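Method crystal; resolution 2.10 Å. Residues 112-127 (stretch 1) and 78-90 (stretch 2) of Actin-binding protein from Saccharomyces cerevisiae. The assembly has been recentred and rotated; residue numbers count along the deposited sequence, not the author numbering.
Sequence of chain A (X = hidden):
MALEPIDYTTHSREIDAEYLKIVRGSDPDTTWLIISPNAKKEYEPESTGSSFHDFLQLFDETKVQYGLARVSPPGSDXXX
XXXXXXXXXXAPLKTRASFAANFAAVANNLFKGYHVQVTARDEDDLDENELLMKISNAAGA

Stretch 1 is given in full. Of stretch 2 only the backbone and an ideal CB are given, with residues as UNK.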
ATOM      1  N   LYS A 112       6.828   6.737   3.098  1.00 37.26           N
ATOM      2  CA  LYS A 112       8.244   6.860   2.763  1.00 38.35           C
ATOM      3  C   LYS A 112       9.060   5.668   3.260  1.00 36.73           C
ATOM      4  O   LYS A 112       8.700   5.028   4.250  1.00 34.68           O
ATOM      5  CB  LYS A 112       8.836   8.144   3.368  1.00 39.98           C
ATOM      6  CG  LYS A 112       8.224   9.437   2.855  1.00 41.15           C
ATOM      7  CD  LYS A 112       8.847  10.662   3.533  1.00 41.54           C
ATOM      8  CE  LYS A 112      10.290  10.855   3.085  1.00 41.48           C
ATOM      9  NZ  LYS A 112      10.374  11.010   1.603  1.00 43.34           N
ATOM     10  N   GLY A 113      10.155   5.382   2.563  1.00 35.85           N
ATOM     11  CA  GLY A 113      11.036   4.294   2.962  1.00 37.71           C
ATOM     12  C   GLY A 113      10.742   2.937   2.351  1.00 35.93           C
ATOM     13  O   GLY A 113      11.135   1.915   2.897  1.00 37.45           O
ATOM     14  N   TYR A 114      10.061   2.926   1.215  1.00 36.36           N
ATOM     15  CA  TYR A 114       9.715   1.677   0.544  1.00 36.87           C
ATOM     16  C   TYR A 114      10.870   1.172  -0.308  1.00 36.61           C
ATOM     17  O   TYR A 114      11.678   1.958  -0.811  1.00 37.71           O
ATOM     18  CB  TYR A 114       8.478   1.880  -0.339  1.00 35.64           C
ATOM     19  CG  TYR A 114       8.659   2.938  -1.402  1.00 35.37           C
ATOM     20  CD1 TYR A 114       9.225   2.627  -2.637  1.00 34.67           C
ATOM     21  CD2 TYR A 114       8.316   4.266  -1.147  1.00 35.86           C
ATOM     22  CE1 TYR A 114       9.451   3.610  -3.595  1.00 35.80           C
ATOM     23  CE2 TYR A 114       8.543   5.263  -2.094  1.00 37.14           C
ATOM     24  CZ  TYR A 114       9.111   4.926  -3.315  1.00 38.06           C
ATOM     25  OH  TYR A 114       9.350   5.913  -4.245  1.00 41.24           O
ATOM     26  N   HIS A 115      10.959  -0.143  -0.457  1.00 35.15           N
ATOM     27  CA  HIS A 115      12.012  -0.713  -1.273  1.00 36.96           C
ATOM     28  C   HIS A 115      11.470  -1.042  -2.649  1.00 36.21           C
ATOM     29  O   HIS A 115      12.199  -0.980  -3.640  1.00 36.91           O
ATOM     30  CB  HIS A 115      12.577  -1.981  -0.636  1.00 38.81           C
ATOM     31  CG  HIS A 115      13.225  -1.741   0.686  1.00 40.84           C
ATOM     32  ND1 HIS A 115      12.529  -1.791   1.874  1.00 40.71           N
ATOM     33  CD2 HIS A 115      14.495  -1.397   1.008  1.00 41.69           C
ATOM     34  CE1 HIS A 115      13.342  -1.491   2.871  1.00 43.70           C
ATOM     35  NE2 HIS A 115      14.542  -1.246   2.373  1.00 43.10           N
ATOM     36  N   VAL A 116      10.182  -1.373  -2.699  1.00 34.60           N
ATOM     37  CA  VAL A 116       9.523  -1.736  -3.949  1.00 34.30           C
ATOM     38  C   VAL A 116       8.199  -0.995  -4.121  1.00 33.96           C
ATOM     39  O   VAL A 116       7.416  -0.874  -3.173  1.00 31.65           O
ATOM     40  CB  VAL A 116       9.236  -3.241  -3.992  1.00 33.71           C
ATOM     41  CG1 VAL A 116       8.599  -3.611  -5.321  1.00 39.15           C
ATOM     42  CG2 VAL A 116      10.521  -4.018  -3.789  1.00 35.74           C
ATOM     43  N   GLN A 117       7.964  -0.499  -5.332  1.00 33.59           N
ATOM     44  CA  GLN A 117       6.739   0.220  -5.651  1.00 35.11           C
ATOM     45  C   GLN A 117       6.073  -0.451  -6.841  1.00 35.24           C
ATOM     46  O   GLN A 117       6.676  -0.582  -7.899  1.00 35.86           O
ATOM     47  CB  GLN A 117       7.027   1.682  -6.005  1.00 36.24           C
ATOM     48  CG  GLN A 117       5.764   2.454  -6.366  1.00 38.39           C
ATOM     49  CD  GLN A 117       6.009   3.911  -6.745  1.00 40.99           C
ATOM     50  OE1 GLN A 117       5.064   4.662  -6.951  1.00 41.99           O
ATOM     51  NE2 GLN A 117       7.268   4.311  -6.840  1.00 38.53           N
ATOM     52  N   VAL A 118       4.819  -0.856  -6.660  1.00 35.13           N
ATOM     53  CA  VAL A 118       4.058  -1.525  -7.699  1.00 34.42           C
ATOM     54  C   VAL A 118       2.710  -0.862  -7.963  1.00 34.03           C
ATOM     55  O   VAL A 118       2.058  -0.365  -7.051  1.00 33.79           O
ATOM     56  CB  VAL A 118       3.795  -3.016  -7.327  1.00 35.91           C
ATOM     57  CG1 VAL A 118       2.841  -3.646  -8.334  1.00 36.45           C
ATOM     58  CG2 VAL A 118       5.104  -3.794  -7.318  1.00 34.99           C
ATOM     59  N   THR A 119       2.313  -0.850  -9.229  1.00 34.65           N
ATOM     60  CA  THR A 119       1.027  -0.311  -9.639  1.00 34.18           C
ATOM     61  C   THR A 119       0.182  -1.545  -9.989  1.00 36.27           C
ATOM     62  O   THR A 119       0.627  -2.431 -10.730  1.00 33.86           O
ATOM     63  CB  THR A 119       1.156   0.608 -10.870  1.00 33.59           C
ATOM     64  OG1 THR A 119       1.811   1.832 -10.496  1.00 30.81           O
ATOM     65  CG2 THR A 119      -0.225   0.934 -11.432  1.00 32.05           C
ATOM     66  N   ALA A 120      -1.022  -1.619  -9.429  1.00 35.95           N
ATOM     67  CA  ALA A 120      -1.894  -2.761  -9.674  1.00 35.02           C
ATOM     68  C   ALA A 120      -3.311  -2.345 -10.044  1.00 35.70           C
ATOM     69  O   ALA A 120      -3.794  -1.310  -9.597  1.00 36.20           O
ATOM     70  CB  ALA A 120      -1.919  -3.650  -8.439  1.00 34.86           C
ATOM     71  N   ARG A 121      -3.970  -3.175 -10.847  1.00 38.63           N
ATOM     72  CA  ARG A 121      -5.340  -2.937 -11.307  1.00 41.05           C
ATOM     73  C   ARG A 121      -6.281  -4.077 -10.927  1.00 43.07           C
ATOM     74  O   ARG A 121      -7.482  -3.871 -10.774  1.00 43.19           O
ATOM     75  CB  ARG A 121      -5.372  -2.788 -12.821  1.00 41.04           C
ATOM     76  CG  ARG A 121      -4.849  -1.480 -13.349  1.00 45.89           C
ATOM     77  CD  ARG A 121      -4.835  -1.510 -14.866  1.00 47.50           C
ATOM     78  NE  ARG A 121      -6.070  -2.079 -15.405  1.00 49.33           N
ATOM     79  CZ  ARG A 121      -6.127  -3.196 -16.123  1.00 49.69           C
ATOM     80  NH1 ARG A 121      -5.016  -3.870 -16.399  1.00 49.84           N
ATOM     81  NH2 ARG A 121      -7.299  -3.648 -16.554  1.00 49.19           N
ATOM     82  N   ASP A 122      -5.736  -5.281 -10.799  1.00 44.73           N
ATOM     83  CA  ASP A 122      -6.530  -6.447 -10.442  1.00 48.05           C
ATOM     84  C   ASP A 122      -5.648  -7.502  -9.770  1.00 50.34           C
ATOM     85  O   ASP A 122      -4.432  -7.317  -9.633  1.00 48.85           O
ATOM     86  CB  ASP A 122      -7.192  -7.031 -11.691  1.00 49.75           C
ATOM     87  CG  ASP A 122      -6.183  -7.506 -12.707  1.00 52.47           C
ATOM     88  OD1 ASP A 122      -5.468  -8.485 -12.416  1.00 53.59           O
ATOM     89  OD2 ASP A 122      -6.093  -6.898 -13.794  1.00 54.03           O
ATOM     90  N   GLU A 123      -6.258  -8.612  -9.367  1.00 51.80           N
ATOM     91  CA  GLU A 123      -5.528  -9.673  -8.682  1.00 53.79           C
ATOM     92  C   GLU A 123      -4.333 -10.239  -9.436  1.00 54.02           C
ATOM     93  O   GLU A 123      -3.375 -10.692  -8.816  1.00 54.29           O
ATOM     94  CB  GLU A 123      -6.477 -10.811  -8.293  1.00 56.32           C
ATOM     95  CG  GLU A 123      -7.377 -10.487  -7.099  1.00 60.39           C
ATOM     96  CD  GLU A 123      -8.653  -9.757  -7.490  1.00 64.14           C
ATOM     97  OE1 GLU A 123      -8.569  -8.684  -8.131  1.00 64.51           O
ATOM     98  OE2 GLU A 123      -9.747 -10.264  -7.151  1.00 64.99           O
ATOM     99  N   ASP A 124      -4.375 -10.218 -10.764  1.00 53.31           N
ATOM    100  CA  ASP A 124      -3.258 -10.744 -11.539  1.00 53.46           C
ATOM    101  C   ASP A 124      -2.010  -9.885 -11.358  1.00 52.45           C
ATOM    102  O   ASP A 124      -0.889 -10.354 -11.555  1.00 51.93           O
ATOM    103  CB  ASP A 124      -3.627 -10.838 -13.024  1.00 56.27           C
ATOM    104  CG  ASP A 124      -4.533 -12.031 -13.334  1.00 59.08           C
ATOM    105  OD1 ASP A 124      -4.902 -12.196 -14.518  1.00 61.03           O
ATOM    106  OD2 ASP A 124      -4.870 -12.804 -12.405  1.00 58.86           O
ATOM    107  N   ASP A 125      -2.205  -8.626 -10.974  1.00 50.31           N
ATOM    108  CA  ASP A 125      -1.085  -7.720 -10.748  1.00 48.41           C
ATOM    109  C   ASP A 125      -0.515  -7.912  -9.349  1.00 47.66           C
ATOM    110  O   ASP A 125       0.499  -7.310  -8.993  1.00 47.76           O
ATOM    111  CB  ASP A 125      -1.532  -6.268 -10.910  1.00 48.97           C
ATOM    112  CG  ASP A 125      -1.998  -5.957 -12.314  1.00 49.52           C
ATOM    113  OD1 ASP A 125      -1.433  -6.553 -13.254  1.00 49.39           O
ATOM    114  OD2 ASP A 125      -2.907  -5.114 -12.479  1.00 46.72           O
ATOM    115  N   LEU A 126      -1.173  -8.752  -8.558  1.00 47.18           N
ATOM    116  CA  LEU A 126      -0.749  -9.012  -7.188  1.00 46.03           C
ATOM    117  C   LEU A 126      -0.427 -10.488  -6.932  1.00 45.16           C
ATOM    118  O   LEU A 126      -0.853 -11.067  -5.932  1.00 45.30           O
ATOM    119  CB  LEU A 126      -1.834  -8.532  -6.214  1.00 44.94           C
ATOM    120  CG  LEU A 126      -2.239  -7.047  -6.271  1.00 45.03           C
ATOM    121  CD1 LEU A 126      -3.464  -6.796  -5.392  1.00 42.10           C
ATOM    122  CD2 LEU A 126      -1.079  -6.179  -5.810  1.00 44.32           C
ATOM    123  N   ASP A 127       0.322 -11.101  -7.842  1.00 43.83           N
ATOM    124  CA  ASP A 127       0.706 -12.496  -7.657  1.00 44.16           C
ATOM    125  C   ASP A 127       1.784 -12.523  -6.581  1.00 41.93           C
ATOM    126  O   ASP A 127       2.813 -11.869  -6.714  1.00 41.17           O
ATOM    127  CB  ASP A 127       1.253 -13.086  -8.958  1.00 46.69           C
ATOM    128  CG  ASP A 127       1.868 -14.459  -8.753  1.00 49.87           C
ATOM    129  OD1 ASP A 127       1.119 -15.392  -8.386  1.00 51.40           O
ATOM    130  OD2 ASP A 127       3.098 -14.596  -8.943  1.00 50.59           O
ATOM    131  N   UNK A  78      16.068 -10.699   5.660  1.00 58.55           N
ATOM    132  CA  UNK A  78      15.965  -9.274   5.385  1.00 56.21           C
ATOM    133  C   UNK A  78      14.493  -8.926   5.193  1.00 54.70           C
ATOM    134  O   UNK A  78      13.759  -9.625   4.488  1.00 54.83           O
ATOM    135  CB  UNK A  78      16.789  -8.885   4.156  1.00 56.21           C
ATOM    136  N   UNK A  79      14.064  -7.862   5.858  1.00 52.85           N
ATOM    137  CA  UNK A  79      12.686  -7.403   5.780  1.00 50.71           C
ATOM    138  C   UNK A  79      12.659  -6.157   4.915  1.00 49.09           C
ATOM    139  O   UNK A  79      13.411  -5.217   5.152  1.00 49.24           O
ATOM    140  CB  UNK A  79      12.105  -7.128   7.168  1.00 50.71           C
ATOM    141  N   UNK A  80      11.796  -6.150   3.909  1.00 46.18           N
ATOM    142  CA  UNK A  80      11.700  -4.998   3.034  1.00 44.20           C
ATOM    143  C   UNK A  80      10.284  -4.448   2.951  1.00 40.02           C
ATOM    144  O   UNK A  80       9.312  -5.119   3.290  1.00 37.17           O
ATOM    145  CB  UNK A  80      12.196  -5.366   1.634  1.00 44.20           C
ATOM    146  N   UNK A  81      10.182  -3.207   2.508  1.00 37.49           N
ATOM    147  CA  UNK A  81       8.894  -2.551   2.419  1.00 35.98           C
ATOM    148  C   UNK A  81       8.405  -2.404   0.981  1.00 34.57           C
ATOM    149  O   UNK A  81       9.148  -1.962   0.086  1.00 34.23           O
ATOM    150  CB  UNK A  81       8.970  -1.175   3.083  1.00 35.98           C
ATOM    151  N   UNK A  82       7.154  -2.787   0.759  1.00 32.09           N
ATOM    152  CA  UNK A  82       6.567  -2.655  -0.563  1.00 31.58           C
ATOM    153  C   UNK A  82       5.320  -1.775  -0.449  1.00 31.38           C
ATOM    154  O   UNK A  82       4.590  -1.832   0.541  1.00 27.82           O
ATOM    155  CB  UNK A  82       6.229  -4.024  -1.157  1.00 31.58           C
ATOM    156  N   UNK A  83       5.115  -0.906  -1.429  1.00 30.20           N
ATOM    157  CA  UNK A  83       3.925  -0.085  -1.417  1.00 31.17           C
ATOM    158  C   UNK A  83       3.200  -0.421  -2.703  1.00 31.62           C
ATOM    159  O   UNK A  83       3.828  -0.656  -3.742  1.00 29.84           O
ATOM    160  CB  UNK A  83       4.243   1.407  -1.299  1.00 31.17           C
ATOM    161  N   UNK A  84       1.879  -0.468  -2.623  1.00 32.30           N
ATOM    162  CA  UNK A  84       1.077  -0.801  -3.783  1.00 33.21           C
ATOM    163  C   UNK A  84       0.064   0.281  -4.113  1.00 33.02           C
ATOM    164  O   UNK A  84      -0.699   0.708  -3.258  1.00 33.42           O
ATOM    165  CB  UNK A  84       0.359  -2.133  -3.557  1.00 33.21           C
ATOM    166  N   UNK A  85       0.096   0.733  -5.361  1.00 32.69           N
ATOM    167  CA  UNK A  85      -0.844   1.726  -5.828  1.00 33.82           C
ATOM    168  C   UNK A  85      -1.911   0.939  -6.572  1.00 34.07           C
ATOM    169  O   UNK A  85      -1.699   0.468  -7.685  1.00 33.72           O
ATOM    170  CB  UNK A  85      -0.182   2.791  -6.705  1.00 33.82           C
ATOM    171  N   UNK A  86      -3.058   0.789  -5.931  1.00 34.59           N
ATOM    172  CA  UNK A  86      -4.179   0.042  -6.481  1.00 34.81           C
ATOM    173  C   UNK A  86      -5.141   0.999  -7.196  1.00 35.88           C
ATOM    174  O   UNK A  86      -5.765   1.859  -6.567  1.00 36.24           O
ATOM    175  CB  UNK A  86      -4.904  -0.731  -5.377  1.00 34.81           C
ATOM    176  N   UNK A  87      -5.242   0.853  -8.516  1.00 35.48           N
ATOM    177  CA  UNK A  87      -6.098   1.716  -9.331  1.00 36.51           C
ATOM    178  C   UNK A  87      -6.954   0.870 -10.265  1.00 36.32           C
ATOM    179  O   UNK A  87      -6.663   0.781 -11.455  1.00 35.76           O
ATOM    180  CB  UNK A  87      -5.259   2.713 -10.133  1.00 36.51           C
ATOM    181  N   UNK A  88      -8.034   0.255  -9.741  1.00 37.05           N
ATOM    182  CA  UNK A  88      -8.951  -0.602 -10.511  1.00 38.75           C
ATOM    183  C   UNK A  88      -9.766   0.158 -11.547  1.00 39.29           C
ATOM    184  O   UNK A  88     -10.047   1.346 -11.378  1.00 38.73           O
ATOM    185  CB  UNK A  88      -9.906  -1.324  -9.559  1.00 38.75           C
ATOM    186  N   UNK A  89     -10.134  -0.531 -12.624  1.00 40.98           N
ATOM    187  CA  UNK A  89     -10.906   0.086 -13.696  1.00 43.56           C
ATOM    188  C   UNK A  89     -12.222   0.680 -13.212  1.00 43.27           C
ATOM    189  O   UNK A  89     -12.616   1.754 -13.661  1.00 43.20           O
ATOM    190  CB  UNK A  89     -11.183  -0.944 -14.793  1.00 43.56           C
ATOM    191  N   UNK A  90     -12.873  -0.006 -12.275  1.00 43.93           N
ATOM    192  CA  UNK A  90     -14.164   0.410 -11.729  1.00 44.19           C
ATOM    193  C   UNK A  90     -14.160   1.599 -10.777  1.00 44.53           C
ATOM    194  O   UNK A  90     -15.220   2.097 -10.411  1.00 45.77           O
ATOM    195  CB  UNK A  90     -14.787  -0.781 -10.997  1.00 44.19           C
TER

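Stretch 2 runs parallel to stretch 1, its strand 80–86 pairing with strand 116–120. Positions 78 and 79 lie before this pairing, and their ideal CB atoms have nothing of stretch 1 within 5.5 Å. Almost any side chain would fit; the deposited residues are Val78 and Glu79, the latter with its end leading away.

At position 80 the CB points sideways and lies 3.6 Å from His115 ND1, beside the imidazole. A chain with aliphatic reach would suit, whatever its end. It is Lys80, whose CG sits over one face of the His115 ring, 4.1 Å from the centroid, while NZ is hydrogen-bonded elsewhere in the structure.

Position 81 is tied down by its backbone: its N donates to His115 ND1 (2.8 Å), and its O receives both His115 N (2.6 Å) and Val116 N (3.0 Å). The CB, sideways and 3.9 Å from Tyr114 CA, favours an aliphatic residue. Ile81 places CG2 4.0 Å from Tyr114 CB.

Position 82 sends its CB to the sheet face carrying Val116, Val118 and Ala120, where a valine, leucine or isoleucine would be at home. Extended Ile82 (chi1 and chi2 both t) brings CG1 to 4.1 Å from Val116 CB and CD1 to 4.2 Å from Val118 CG2.

Position 83 turns to the other face, with Gln117 and Thr119. Its N donates to Val116 O (2.9 Å). With Tyr114 CB 4.4 Å from the ideal CB and the phenol ring beyond, a branched or long apolar chain is indicated. In Ile83, CG2 meets Tyr114 CB at 3.6 Å and CD1 covers one ring face, 3.7 Å from the centroid.

Position 84 returns to the face of Val118, with Leu126 CD2 4.8 Å from the ideal CB. Leucine, isoleucine or methionine could bridge that gap; Ile84 does so, CD1 reaching Leu126 CD2 at 3.6 Å.

At position 85, N donates to Val118 O (2.8 Å) and O accepts from Ala120 N (2.8 Å). The backbone angles are ordinary for a strand and an ideal CB would stand 4.4 Å from Thr119 OG1, so small residues are plausible and stretch 1 alone does not demand the deposited Gly85.

Position 86 faces the small Ala120, which leaves room for a large apolar or aromatic group reaching towards Leu126. Trp86 takes it: CE3 lies 3.8 Å from Ala120 CB, CZ3 3.6 Å from Leu126 CD1, and Arg121 O sits over one ring face.

Position 87, whose N donates to Ala120 O (2.8 Å), has a sideways CB and modest demands; it is Cys87. Position 88, with phi −68° and no hydrogen bond from its N to stretch 1, admits proline, and is Pro88.

At position 89 the Arg121 guanidinium calls for an acid. Asp89 answers with a two-pronged salt bridge, OD1 to Arg121 NE (3.1 Å) and OD2 to Arg121 NH2 (2.9 Å). Position 90, out of reach, is unconstrained and holds Ser90.

Stretch 2 78-90: VEKIIIIGWCPDS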
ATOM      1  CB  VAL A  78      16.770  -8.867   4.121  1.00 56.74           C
ATOM      2  CG1 VAL A  78      16.073  -9.365   2.864  1.00 56.96           C
ATOM      3  CG2 VAL A  78      16.946  -7.353   4.081  1.00 55.41           C
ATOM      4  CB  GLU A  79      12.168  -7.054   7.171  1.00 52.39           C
ATOM      5  CG  GLU A  79      12.054  -8.222   8.137  1.00 51.65           C
ATOM      6  CD  GLU A  79      10.789  -9.021   7.938  1.00 51.95           C
ATOM      7  OE1 GLU A  79       9.906  -8.558   7.190  1.00 52.37           O
ATOM      8  OE2 GLU A  79      10.671 -10.108   8.538  1.00 52.03           O
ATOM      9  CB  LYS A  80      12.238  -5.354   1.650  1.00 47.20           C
ATOM     10  CG  LYS A  80      13.742  -5.620   1.670  1.00 48.13           C
ATOM     11  CD  LYS A  80      14.252  -6.053   0.320  1.00 49.44           C
ATOM     12  CE  LYS A  80      15.732  -6.364   0.395  1.00 51.49           C
ATOM     13  NZ  LYS A  80      16.211  -7.034  -0.843  1.00 53.68           N
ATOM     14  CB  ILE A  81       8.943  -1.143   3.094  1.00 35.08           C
ATOM     15  CG1 ILE A  81       9.038  -1.256   4.624  1.00 39.54           C
ATOM     16  CG2 ILE A  81       7.661  -0.396   2.822  1.00 34.79           C
ATOM     17  CD1 ILE A  81      10.109  -2.140   5.149  1.00 40.70           C
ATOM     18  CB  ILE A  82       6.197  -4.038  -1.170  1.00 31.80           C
ATOM     19  CG1 ILE A  82       5.497  -3.840  -2.518  1.00 33.89           C
ATOM     20  CG2 ILE A  82       5.314  -4.826  -0.207  1.00 32.51           C
ATOM     21  CD1 ILE A  82       5.245  -5.129  -3.311  1.00 30.68           C
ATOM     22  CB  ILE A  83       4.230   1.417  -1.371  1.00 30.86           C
ATOM     23  CG1 ILE A  83       5.088   1.825  -2.566  1.00 29.51           C
ATOM     24  CG2 ILE A  83       4.924   1.746  -0.071  1.00 32.80           C
ATOM     25  CD1 ILE A  83       5.209   3.335  -2.725  1.00 35.45           C
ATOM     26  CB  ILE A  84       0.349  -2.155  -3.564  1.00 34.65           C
ATOM     27  CG1 ILE A  84       1.385  -3.282  -3.581  1.00 34.68           C
ATOM     28  CG2 ILE A  84      -0.720  -2.372  -4.630  1.00 31.63           C
ATOM     29  CD1 ILE A  84       0.836  -4.627  -3.232  1.00 39.49           C
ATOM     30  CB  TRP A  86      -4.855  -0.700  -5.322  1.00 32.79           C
ATOM     31  CG  TRP A  86      -6.115  -1.402  -5.657  1.00 33.16           C
ATOM     32  CD1 TRP A  86      -7.383  -0.944  -5.444  1.00 30.74           C
ATOM     33  CD2 TRP A  86      -6.248  -2.696  -6.247  1.00 30.25           C
ATOM     34  NE1 TRP A  86      -8.294  -1.875  -5.856  1.00 27.64           N
ATOM     35  CE2 TRP A  86      -7.631  -2.961  -6.358  1.00 29.80           C
ATOM     36  CE3 TRP A  86      -5.334  -3.661  -6.695  1.00 32.34           C
ATOM     37  CZ2 TRP A  86      -8.130  -4.151  -6.901  1.00 29.13           C
ATOM     38  CZ3 TRP A  86      -5.828  -4.850  -7.234  1.00 31.32           C
ATOM     39  CH2 TRP A  86      -7.218  -5.082  -7.332  1.00 31.86           C
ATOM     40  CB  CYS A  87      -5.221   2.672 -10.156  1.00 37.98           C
ATOM     41  SG  CYS A  87      -6.101   3.946 -11.093  1.00 38.90           S
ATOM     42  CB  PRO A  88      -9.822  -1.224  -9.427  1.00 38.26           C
ATOM     43  CG  PRO A  88      -9.972  -0.089  -8.459  1.00 38.42           C
ATOM     44  CD  PRO A  88      -8.561   0.488  -8.381  1.00 38.28           C
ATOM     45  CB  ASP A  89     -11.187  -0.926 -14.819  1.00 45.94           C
ATOM     46  CG  ASP A  89      -9.921  -1.387 -15.534  1.00 49.12           C
ATOM     47  OD1 ASP A  89      -8.878  -0.698 -15.429  1.00 50.54           O
ATOM     48  OD2 ASP A  89      -9.967  -2.436 -16.215  1.00 48.00           O
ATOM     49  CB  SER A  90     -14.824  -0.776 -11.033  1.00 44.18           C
ATOM     50  OG  SER A  90     -15.038  -1.826 -11.957  1.00 44.28           O
TER
HETATM   51  O   HOH W   1      -9.936  -3.061 -12.435  1.00 55.57           O
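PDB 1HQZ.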